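PDB 4DNX: sulfate adenylyltransferase from Allochromatium vinosum, which catalyses the transfer of the adenylyl group of ATP to sulfate, forming adenosine 5'-phosphosulfate and diphosphate. Local coordinates for residues Asn60-Gln69 / Glu121-Met131. Numbering follows the deposited sequence.
Sequences NLADALSSAQ and EQVSDAQMALM
In the PUA-like domain, the carboxylate of E121, at the end of strand 119-122, holds the first turn of helix 61-70. The bond from L61 N to E121 OE1 (2.8 Å, 163°) arrives on the syn side, somewhat out of the carboxylate plane, while OE2 reaches the next amide, A62 N, through a water. With N60 OD1 accepting from D63 N as the N-cap, three amides of this turn are engaged. Replacing E121 by alanine removes both oxygens and is likely to leave L61 N without its acceptor and the water on A62 N without this partner. Beyond, L61 CD1 comes 3.2 Å from Q127 OE1, which accepts from S124 N; Q127 N donates back to S124 OG, completing the capping box of helix 125-136. M131 is a knob among L61, A64, L65 and A68: the bend at chi3 (-74°) turns its CE to L61 CD2 (4.0 Å). L65 CD2 lies 3.9 Å from M131 CG and near L130 CD2, crossing both side chains at about a right angle. Segments 61-69 and 125-131 run 33° from parallel, their axes 10.0 Å apart. E121 pairs with A156 of strand 155-163, on which N60 and V123 also rest; F149 of helix 144-149 packs on M131.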
loop_
_atom_site.group_PDB
_atom_site.type_symbol
_atom_site.label_atom_id
_atom_site.label_comp_id
_atom_site.label_asym_id
_atom_site.label_seq_id
_atom_site.Cartn_x
_atom_site.Cartn_y
_atom_site.Cartn_z
ATOM N N ASN A 60 4.365 30.016 6.726
ATOM C CA ASN A 60 5.155 31.164 7.204
ATOM C C ASN A 60 4.837 31.466 8.687
ATOM O O ASN A 60 3.908 30.838 9.288
ATOM C CB ASN A 60 4.950 32.403 6.323
ATOM C CG ASN A 60 3.511 32.902 6.318
ATOM O OD1 ASN A 60 2.742 32.716 7.273
ATOM N ND2 ASN A 60 3.162 33.600 5.250
ATOM N N LEU A 61 5.581 32.392 9.278
ATOM C CA LEU A 61 5.421 32.671 10.691
ATOM C C LEU A 61 4.021 33.205 11.017
ATOM O O LEU A 61 3.431 32.818 12.027
ATOM C CB LEU A 61 6.460 33.705 11.130
ATOM C CG LEU A 61 7.386 33.274 12.240
ATOM C CD1 LEU A 61 8.282 34.456 12.668
ATOM C CD2 LEU A 61 6.624 32.682 13.435
ATOM N N ALA A 62 3.466 34.077 10.175
ATOM C CA ALA A 62 2.085 34.574 10.454
ATOM C C ALA A 62 1.004 33.458 10.501
ATOM O O ALA A 62 0.158 33.442 11.386
ATOM C CB ALA A 62 1.686 35.672 9.446
ATOM N N ASP A 63 1.048 32.537 9.552
ATOM C CA ASP A 63 0.142 31.395 9.588
ATOM C C ASP A 63 0.409 30.480 10.793
ATOM O O ASP A 63 -0.534 29.937 11.398
ATOM C CB ASP A 63 0.246 30.571 8.285
ATOM C CG ASP A 63 -0.459 31.239 7.113
ATOM O OD1 ASP A 63 -1.464 31.942 7.358
ATOM O OD2 ASP A 63 -0.019 31.060 5.948
ATOM N N ALA A 64 1.691 30.254 11.106
ATOM C CA ALA A 64 2.029 29.432 12.277
ATOM C C ALA A 64 1.517 30.049 13.584
ATOM O O ALA A 64 0.969 29.325 14.463
ATOM C CB ALA A 64 3.538 29.130 12.339
ATOM N N LEU A 65 1.661 31.380 13.714
ATOM C CA LEU A 65 1.170 32.092 14.934
ATOM C C LEU A 65 -0.348 32.016 15.008
ATOM O O LEU A 65 -0.915 31.757 16.070
ATOM C CB LEU A 65 1.676 33.535 14.953
ATOM C CG LEU A 65 3.174 33.593 15.212
ATOM C CD1 LEU A 65 3.666 34.921 14.594
ATOM C CD2 LEU A 65 3.473 33.527 16.712
ATOM N N SER A 66 -0.987 32.135 13.847
ATOM C CA SER A 66 -2.450 32.092 13.813
ATOM C C SER A 66 -2.955 30.658 14.124
ATOM O O SER A 66 -3.886 30.489 14.909
ATOM C CB SER A 66 -2.972 32.576 12.463
ATOM O OG SER A 66 -4.398 32.724 12.519
ATOM N N SER A 67 -2.297 29.647 13.558
ATOM C CA SER A 67 -2.671 28.228 13.822
ATOM C C SER A 67 -2.508 27.883 15.331
ATOM O O SER A 67 -3.415 27.295 15.985
ATOM C CB SER A 67 -1.790 27.303 12.953
ATOM O OG SER A 67 -2.279 25.985 13.120
ATOM N N ALA A 68 -1.355 28.276 15.899
ATOM C CA ALA A 68 -1.071 28.011 17.299
ATOM C C ALA A 68 -2.131 28.639 18.201
ATOM O O ALA A 68 -2.615 28.004 19.136
ATOM C CB ALA A 68 0.335 28.550 17.680
ATOM N N GLN A 69 -2.512 29.891 17.943
ATOM C CA GLN A 69 -3.335 30.590 18.907
ATOM C C GLN A 69 -4.824 30.395 18.685
ATOM O O GLN A 69 -5.610 30.553 19.639
ATOM C CB GLN A 69 -3.034 32.098 18.898
ATOM C CG GLN A 69 -1.618 32.442 19.296
ATOM C CD GLN A 69 -1.332 33.890 19.089
ATOM O OE1 GLN A 69 -1.534 34.714 19.983
ATOM N NE2 GLN A 69 -0.840 34.220 17.913
ATOM N N GLU A 121 12.371 33.159 7.306
ATOM C CA GLU A 121 12.108 34.034 8.456
ATOM C C GLU A 121 12.829 33.547 9.717
ATOM O O GLU A 121 12.949 32.350 9.931
ATOM C CB GLU A 121 10.592 34.089 8.742
ATOM C CG GLU A 121 9.746 34.630 7.565
ATOM C CD GLU A 121 8.231 34.510 7.786
ATOM O OE1 GLU A 121 7.761 33.378 7.899
ATOM O OE2 GLU A 121 7.541 35.562 7.850
ATOM N N GLN A 122 13.307 34.467 10.549
ATOM C CA GLN A 122 13.835 34.107 11.863
ATOM C C GLN A 122 12.724 34.170 12.894
ATOM O O GLN A 122 11.991 35.162 12.952
ATOM C CB GLN A 122 14.943 35.092 12.270
ATOM C CG GLN A 122 15.994 35.291 11.197
ATOM C CD GLN A 122 16.613 33.963 10.772
ATOM O OE1 GLN A 122 16.910 33.103 11.615
ATOM N NE2 GLN A 122 16.796 33.780 9.461
ATOM N N VAL A 123 12.612 33.141 13.727
ATOM C CA VAL A 123 11.634 33.129 14.796
ATOM C C VAL A 123 12.243 33.629 16.111
ATOM O O VAL A 123 13.297 33.138 16.535
ATOM C CB VAL A 123 11.090 31.722 15.008
ATOM C CG1 VAL A 123 9.818 31.818 15.848
ATOM C CG2 VAL A 123 10.817 31.053 13.638
ATOM N N SER A 124 11.598 34.617 16.740
ATOM C CA SER A 124 12.127 35.195 17.997
ATOM C C SER A 124 11.819 34.258 19.174
ATOM O O SER A 124 10.954 33.379 19.068
ATOM C CB SER A 124 11.530 36.575 18.277
ATOM O OG SER A 124 10.155 36.409 18.644
ATOM N N ASP A 125 12.531 34.455 20.286
ATOM C CA ASP A 125 12.239 33.741 21.531
ATOM C C ASP A 125 10.775 33.930 21.920
ATOM O O ASP A 125 10.116 32.962 22.314
ATOM C CB ASP A 125 13.130 34.204 22.689
ATOM C CG ASP A 125 14.605 33.883 22.479
ATOM O OD1 ASP A 125 14.946 33.115 21.558
ATOM O OD2 ASP A 125 15.431 34.452 23.247
ATOM N N ALA A 126 10.276 35.161 21.800
ATOM C CA ALA A 126 8.904 35.456 22.209
ATOM C C ALA A 126 7.896 34.721 21.328
ATOM O O ALA A 126 6.907 34.181 21.838
ATOM C CB ALA A 126 8.645 36.952 22.211
ATOM N N GLN A 127 8.153 34.670 20.020
ATOM C CA GLN A 127 7.283 33.916 19.088
ATOM C C GLN A 127 7.297 32.413 19.367
ATOM O O GLN A 127 6.232 31.770 19.338
ATOM C CB GLN A 127 7.689 34.205 17.644
ATOM C CG GLN A 127 7.414 35.642 17.263
ATOM C CD GLN A 127 8.012 36.045 15.938
ATOM O OE1 GLN A 127 9.107 35.600 15.541
ATOM N NE2 GLN A 127 7.296 36.903 15.234
ATOM N N MET A 128 8.483 31.861 19.673
ATOM C CA MET A 128 8.599 30.426 19.993
ATOM C C MET A 128 7.843 30.091 21.256
ATOM O O MET A 128 7.096 29.096 21.260
ATOM C CB MET A 128 10.048 29.942 20.140
ATOM C CG MET A 128 10.763 29.738 18.824
ATOM S SD MET A 128 10.065 28.489 17.694
ATOM C CE MET A 128 10.469 26.936 18.474
ATOM N N ALA A 129 8.022 30.907 22.283
ATOM C CA ALA A 129 7.335 30.707 23.582
ATOM C C ALA A 129 5.822 30.781 23.414
ATOM O O ALA A 129 5.095 30.002 24.056
ATOM C CB ALA A 129 7.813 31.710 24.644
ATOM N N LEU A 130 5.353 31.728 22.593
ATOM C CA LEU A 130 3.913 31.888 22.372
ATOM C C LEU A 130 3.367 30.620 21.701
ATOM O O LEU A 130 2.371 30.028 22.157
ATOM C CB LEU A 130 3.613 33.130 21.517
ATOM C CG LEU A 130 2.152 33.447 21.150
ATOM C CD1 LEU A 130 1.270 33.469 22.375
ATOM C CD2 LEU A 130 2.072 34.796 20.430
ATOM N N MET A 131 4.047 30.161 20.646
ATOM C CA MET A 131 3.571 28.961 19.909
ATOM C C MET A 131 3.648 27.703 20.809
ATOM O O MET A 131 2.733 26.893 20.799
ATOM C CB MET A 131 4.364 28.740 18.595
ATOM C CG MET A 131 4.058 29.789 17.496
ATOM S SD MET A 131 4.734 29.448 15.904
ATOM C CE MET A 131 6.492 29.826 16.179
HETATM O O HOH W 1 4.859 35.634 8.154
#